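Local coordinates for protein alpha,alpha-trehalose-phosphate synthase (UDP-forming) (Burkholderia multivorans, PDB 5UOF) that is a synthase of glycosyltransferase family 20, whose chain folds into the two-domain GT-B architecture, at residues L262-L274 with W297-T310. Numbering follows the deposited sequence.
Sequences LGGRKLVMSVDRL and WQGRVSLVQIAPPT. With EDO (1,2-ethanediol), chain E.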
loop_
_atom_site.group_PDB
_atom_site.type_symbol
_atom_site.label_atom_id
_atom_site.label_comp_id
_atom_site.label_asym_id
_atom_site.label_seq_id
_atom_site.Cartn_x
_atom_site.Cartn_y
_atom_site.Cartn_z
ATOM N N LEU A 262 -14.198 21.977 31.596
ATOM C CA LEU A 262 -15.133 21.002 31.045
ATOM C C LEU A 262 -16.520 21.132 31.656
ATOM O O LEU A 262 -17.512 20.818 30.991
ATOM C CB LEU A 262 -14.597 19.585 31.252
ATOM C CG LEU A 262 -13.479 19.211 30.282
ATOM C CD1 LEU A 262 -12.788 17.937 30.732
ATOM C CD2 LEU A 262 -14.039 19.044 28.875
ATOM N N GLY A 263 -16.612 21.570 32.907
ATOM C CA GLY A 263 -17.910 21.817 33.514
ATOM C C GLY A 263 -18.810 20.605 33.574
ATOM O O GLY A 263 -20.021 20.726 33.359
ATOM N N GLY A 264 -18.244 19.437 33.865
ATOM C CA GLY A 264 -19.006 18.213 33.933
ATOM C C GLY A 264 -19.156 17.481 32.614
ATOM O O GLY A 264 -19.686 16.361 32.598
ATOM N N ARG A 265 -18.728 18.075 31.509
ATOM C CA ARG A 265 -18.807 17.383 30.234
ATOM C C ARG A 265 -17.852 16.196 30.209
ATOM O O ARG A 265 -16.813 16.193 30.876
ATOM C CB ARG A 265 -18.470 18.338 29.088
ATOM C CG ARG A 265 -19.444 19.482 28.988
ATOM C CD ARG A 265 -19.117 20.411 27.847
ATOM N NE ARG A 265 -20.018 21.556 27.889
ATOM C CZ ARG A 265 -19.639 22.792 28.182
ATOM N NH1 ARG A 265 -18.361 23.055 28.429
ATOM N NH2 ARG A 265 -20.540 23.767 28.205
ATOM N N LYS A 266 -18.209 15.186 29.414
ATOM C CA LYS A 266 -17.294 14.089 29.126
ATOM C C LYS A 266 -16.129 14.586 28.280
ATOM O O LYS A 266 -16.232 15.582 27.564
ATOM C CB LYS A 266 -18.019 12.963 28.387
ATOM C CG LYS A 266 -19.236 12.406 29.107
ATOM C CD LYS A 266 -18.862 11.391 30.161
ATOM C CE LYS A 266 -20.119 10.722 30.729
ATOM N NZ LYS A 266 -19.798 9.589 31.646
ATOM N N LEU A 267 -15.007 13.875 28.374
ATOM C CA LEU A 267 -13.758 14.281 27.751
ATOM C C LEU A 267 -13.228 13.140 26.898
ATOM O O LEU A 267 -13.047 12.020 27.396
ATOM C CB LEU A 267 -12.725 14.681 28.812
ATOM C CG LEU A 267 -11.282 14.887 28.337
ATOM C CD1 LEU A 267 -11.191 16.046 27.358
ATOM C CD2 LEU A 267 -10.355 15.124 29.532
ATOM N N VAL A 268 -12.999 13.426 25.613
ATOM C CA VAL A 268 -12.291 12.531 24.698
ATOM C C VAL A 268 -10.887 13.096 24.514
ATOM O O VAL A 268 -10.731 14.268 24.152
ATOM C CB VAL A 268 -13.021 12.417 23.348
ATOM C CG1 VAL A 268 -12.298 11.439 22.416
ATOM C CG2 VAL A 268 -14.461 11.981 23.565
ATOM N N MET A 269 -9.864 12.282 24.778
ATOM C CA MET A 269 -8.474 12.715 24.665
ATOM C C MET A 269 -7.842 12.087 23.435
ATOM O O MET A 269 -8.087 10.914 23.131
ATOM C CB MET A 269 -7.645 12.317 25.897
ATOM C CG MET A 269 -7.833 13.195 27.118
ATOM S SD MET A 269 -7.261 14.894 26.911
ATOM C CE MET A 269 -5.546 14.618 26.516
ATOM N N SER A 270 -7.001 12.867 22.761
ATOM C CA SER A 270 -6.294 12.443 21.558
ATOM C C SER A 270 -4.964 13.190 21.551
ATOM O O SER A 270 -4.937 14.405 21.776
ATOM C CB SER A 270 -7.138 12.753 20.310
ATOM O OG SER A 270 -6.535 12.307 19.108
ATOM N N VAL A 271 -3.857 12.470 21.342
ATOM C CA VAL A 271 -2.522 13.063 21.410
ATOM C C VAL A 271 -1.712 12.485 20.258
ATOM O O VAL A 271 -1.494 11.269 20.207
ATOM C CB VAL A 271 -1.807 12.783 22.747
ATOM C CG1 VAL A 271 -0.454 13.448 22.764
ATOM C CG2 VAL A 271 -2.632 13.279 23.941
ATOM N N ASP A 272 -1.303 13.341 19.320
ATOM C CA ASP A 272 -0.603 12.886 18.119
ATOM C C ASP A 272 0.375 13.943 17.645
ATOM O O ASP A 272 0.032 15.121 17.589
ATOM C CB ASP A 272 -1.562 12.625 16.943
ATOM C CG ASP A 272 -2.646 11.621 17.256
ATOM O OD1 ASP A 272 -3.572 11.941 18.038
ATOM O OD2 ASP A 272 -2.605 10.519 16.666
ATOM N N ARG A 273 1.575 13.515 17.255
ATOM C CA ARG A 273 2.386 14.388 16.428
ATOM C C ARG A 273 1.733 14.528 15.053
ATOM O O ARG A 273 0.948 13.684 14.617
ATOM C CB ARG A 273 3.811 13.848 16.306
ATOM C CG ARG A 273 3.946 12.643 15.405
ATOM C CD ARG A 273 5.376 12.121 15.386
ATOM N NE ARG A 273 6.326 13.122 14.910
ATOM C CZ ARG A 273 6.690 13.262 13.639
ATOM N NH1 ARG A 273 6.178 12.464 12.712
ATOM N NH2 ARG A 273 7.567 14.196 13.292
ATOM N N LEU A 274 2.035 15.627 14.374
ATOM C CA LEU A 274 1.415 15.893 13.079
ATOM C C LEU A 274 2.229 15.199 11.995
ATOM O O LEU A 274 3.305 15.670 11.620
ATOM C CB LEU A 274 1.325 17.393 12.816
ATOM C CG LEU A 274 0.513 18.223 13.815
ATOM C CD1 LEU A 274 0.297 19.636 13.260
ATOM C CD2 LEU A 274 -0.830 17.565 14.149
ATOM N N TRP A 297 -25.435 14.490 22.477
ATOM C CA TRP A 297 -24.074 14.678 22.959
ATOM C C TRP A 297 -23.572 16.104 22.790
ATOM O O TRP A 297 -22.535 16.453 23.369
ATOM C CB TRP A 297 -23.121 13.694 22.266
ATOM C CG TRP A 297 -23.147 12.371 22.963
ATOM C CD1 TRP A 297 -23.611 11.186 22.471
ATOM C CD2 TRP A 297 -22.753 12.120 24.314
ATOM N NE1 TRP A 297 -23.508 10.202 23.430
ATOM C CE2 TRP A 297 -22.987 10.750 24.571
ATOM C CE3 TRP A 297 -22.208 12.917 25.330
ATOM C CZ2 TRP A 297 -22.705 10.159 25.811
ATOM C CZ3 TRP A 297 -21.936 12.328 26.563
ATOM C CH2 TRP A 297 -22.187 10.960 26.788
ATOM N N GLN A 298 -24.263 16.928 22.011
ATOM C CA GLN A 298 -23.838 18.308 21.830
ATOM C C GLN A 298 -23.907 19.062 23.149
ATOM O O GLN A 298 -24.931 19.041 23.838
ATOM C CB GLN A 298 -24.708 18.981 20.764
ATOM C CG GLN A 298 -24.375 18.472 19.361
ATOM C CD GLN A 298 -25.259 19.083 18.291
ATOM O OE1 GLN A 298 -25.629 20.254 18.370
ATOM N NE2 GLN A 298 -25.620 18.283 17.293
ATOM N N GLY A 299 -22.798 19.710 23.511
ATOM C CA GLY A 299 -22.692 20.383 24.788
ATOM C C GLY A 299 -22.419 19.478 25.971
ATOM O O GLY A 299 -22.377 19.969 27.109
ATOM N N ARG A 300 -22.250 18.176 25.750
ATOM C CA ARG A 300 -22.056 17.222 26.826
ATOM C C ARG A 300 -20.746 16.458 26.712
ATOM O O ARG A 300 -20.464 15.611 27.564
ATOM C CB ARG A 300 -23.225 16.232 26.878
ATOM C CG ARG A 300 -24.568 16.919 27.141
ATOM C CD ARG A 300 -25.645 15.908 27.490
ATOM N NE ARG A 300 -25.540 15.450 28.874
ATOM C CZ ARG A 300 -26.333 15.862 29.859
ATOM N NH1 ARG A 300 -26.165 15.393 31.089
ATOM N NH2 ARG A 300 -27.300 16.739 29.614
ATOM N N VAL A 301 -19.956 16.717 25.673
ATOM C CA VAL A 301 -18.660 16.073 25.483
ATOM C C VAL A 301 -17.785 17.045 24.709
ATOM O O VAL A 301 -18.276 17.845 23.908
ATOM C CB VAL A 301 -18.800 14.715 24.745
ATOM C CG1 VAL A 301 -19.460 14.906 23.385
ATOM C CG2 VAL A 301 -17.451 14.025 24.581
ATOM N N SER A 302 -16.483 16.986 24.959
ATOM C CA SER A 302 -15.512 17.760 24.203
ATOM C C SER A 302 -14.346 16.873 23.807
ATOM O O SER A 302 -13.941 15.976 24.550
ATOM C CB SER A 302 -14.963 18.948 25.005
ATOM O OG SER A 302 -15.974 19.912 25.236
ATOM N N LEU A 303 -13.797 17.154 22.638
ATOM C CA LEU A 303 -12.594 16.489 22.169
ATOM C C LEU A 303 -11.412 17.419 22.404
ATOM O O LEU A 303 -11.437 18.573 21.978
ATOM C CB LEU A 303 -12.718 16.131 20.682
ATOM C CG LEU A 303 -11.418 15.717 19.974
ATOM C CD1 LEU A 303 -10.860 14.433 20.576
ATOM C CD2 LEU A 303 -11.697 15.538 18.466
ATOM N N VAL A 304 -10.394 16.928 23.112
ATOM C CA VAL A 304 -9.132 17.638 23.266
ATOM C C VAL A 304 -8.106 16.913 22.409
ATOM O O VAL A 304 -7.790 15.747 22.670
ATOM C CB VAL A 304 -8.692 17.701 24.737
ATOM C CG1 VAL A 304 -7.258 18.230 24.848
ATOM C CG2 VAL A 304 -9.611 18.610 25.517
ATOM N N GLN A 305 -7.611 17.588 21.375
ATOM C CA GLN A 305 -6.538 17.079 20.522
ATOM C C GLN A 305 -5.270 17.853 20.845
ATOM O O GLN A 305 -5.204 19.066 20.620
ATOM C CB GLN A 305 -6.883 17.220 19.040
ATOM C CG GLN A 305 -5.720 16.832 18.113
ATOM C CD GLN A 305 -5.487 15.343 18.085
ATOM O OE1 GLN A 305 -6.388 14.581 17.744
ATOM N NE2 GLN A 305 -4.275 14.913 18.453
ATOM N N ILE A 306 -4.271 17.154 21.375
ATOM C CA ILE A 306 -2.969 17.733 21.652
ATOM C C ILE A 306 -2.028 17.263 20.557
ATOM O O ILE A 306 -2.025 16.081 20.198
ATOM C CB ILE A 306 -2.463 17.328 23.046
ATOM C CG1 ILE A 306 -3.364 17.958 24.114
ATOM C CG2 ILE A 306 -0.994 17.747 23.245
ATOM C CD1 ILE A 306 -3.193 17.351 25.491
ATOM N N ALA A 307 -1.262 18.196 20.004
ATOM C CA ALA A 307 -0.291 17.899 18.951
ATOM C C ALA A 307 1.016 18.569 19.343
ATOM O O ALA A 307 1.190 19.780 19.123
ATOM C CB ALA A 307 -0.773 18.373 17.584
ATOM N N PRO A 308 1.930 17.837 19.966
ATOM C CA PRO A 308 3.227 18.404 20.310
ATOM C C PRO A 308 3.917 18.905 19.055
ATOM O O PRO A 308 4.055 18.153 18.083
ATOM C CB PRO A 308 3.984 17.217 20.929
ATOM C CG PRO A 308 2.913 16.232 21.322
ATOM C CD PRO A 308 1.810 16.415 20.335
ATOM N N PRO A 309 4.314 20.174 19.017
ATOM C CA PRO A 309 4.905 20.721 17.788
ATOM C C PRO A 309 6.173 19.976 17.389
ATOM O O PRO A 309 6.989 19.598 18.233
ATOM C CB PRO A 309 5.203 22.177 18.158
ATOM C CG PRO A 309 4.250 22.484 19.279
ATOM C CD PRO A 309 4.152 21.205 20.058
ATOM N N THR A 310 6.308 19.733 16.081
ATOM C CA THR A 310 7.512 19.157 15.480
ATOM C C THR A 310 7.826 19.976 14.227
ATOM O O THR A 310 7.685 19.490 13.101
ATOM C CB THR A 310 7.335 17.670 15.138
ATOM O OG1 THR A 310 6.202 17.508 14.275
ATOM C CG2 THR A 310 7.146 16.828 16.395
HETATM C C1 EDO E . -13.973 15.781 33.783
HETATM O O1 EDO E . -14.648 16.810 33.050
HETATM C C2 EDO E . -14.022 14.509 32.949
HETATM O O2 EDO E . -15.371 14.317 32.516
HETATM O O HOH W 1 3.758 17.591 15.534
HETATM O O HOH W 2 5.661 16.683 12.039
#
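S270 and Q305 meet on neighbouring parallel strands, 266-271 and 301-306, which helix 280-293 links into a beta-alpha-beta unit of one Rossmann-like sheet in this GT-B fold. Their interior is tightly packed and regularly hydrogen-bonded. V268 N reaches S302 O at 2.9 Å in an almost straight bond (179°), and V268 O takes V304 N; L267 and M269 turn their backbone groups to the strand on their other side. Beta-branched and leucine side chains suit both buried faces. On one, under helices 416-428 and 280-293, V268 CG1 lies 3.8 Å from L303 CD1 while CG2 meets V301; on the other, beside S362, L267 CD1 touches V304 CG2 at 3.5 Å. M269, unbranched and bent at chi2 and chi3, lays SD beside V304 and brings CE to I306 CD1.

The ends face solvent more: R300 points away and R273 is exposed. R265 NE still ties the start, bonding at the guanidinium edge to G299 O; G299 takes a positive phi that glycine adopts easily. Beyond the strands, R273 pairs with D275, and a water joins L274 N, P308 O and T310 OG1.

Within the core, the short side chain of S270, OG anti to the backbone N, puts a hydroxyl at the amide of Q305. S270 OG lies 2.7 Å from Q305 OE1 and is also hydrogen-bonded to Y366 O; its single proton can serve only one at a time, and R283 NH1 donates to it weakly. D272 OD2 pairs with R283. Q305, bent at chi2 (73°), carries its amide forward and across to D272: NE2 donates to I306 O and, nearly in the amide plane, to D272 OD1 on its anti side at 3.1 Å.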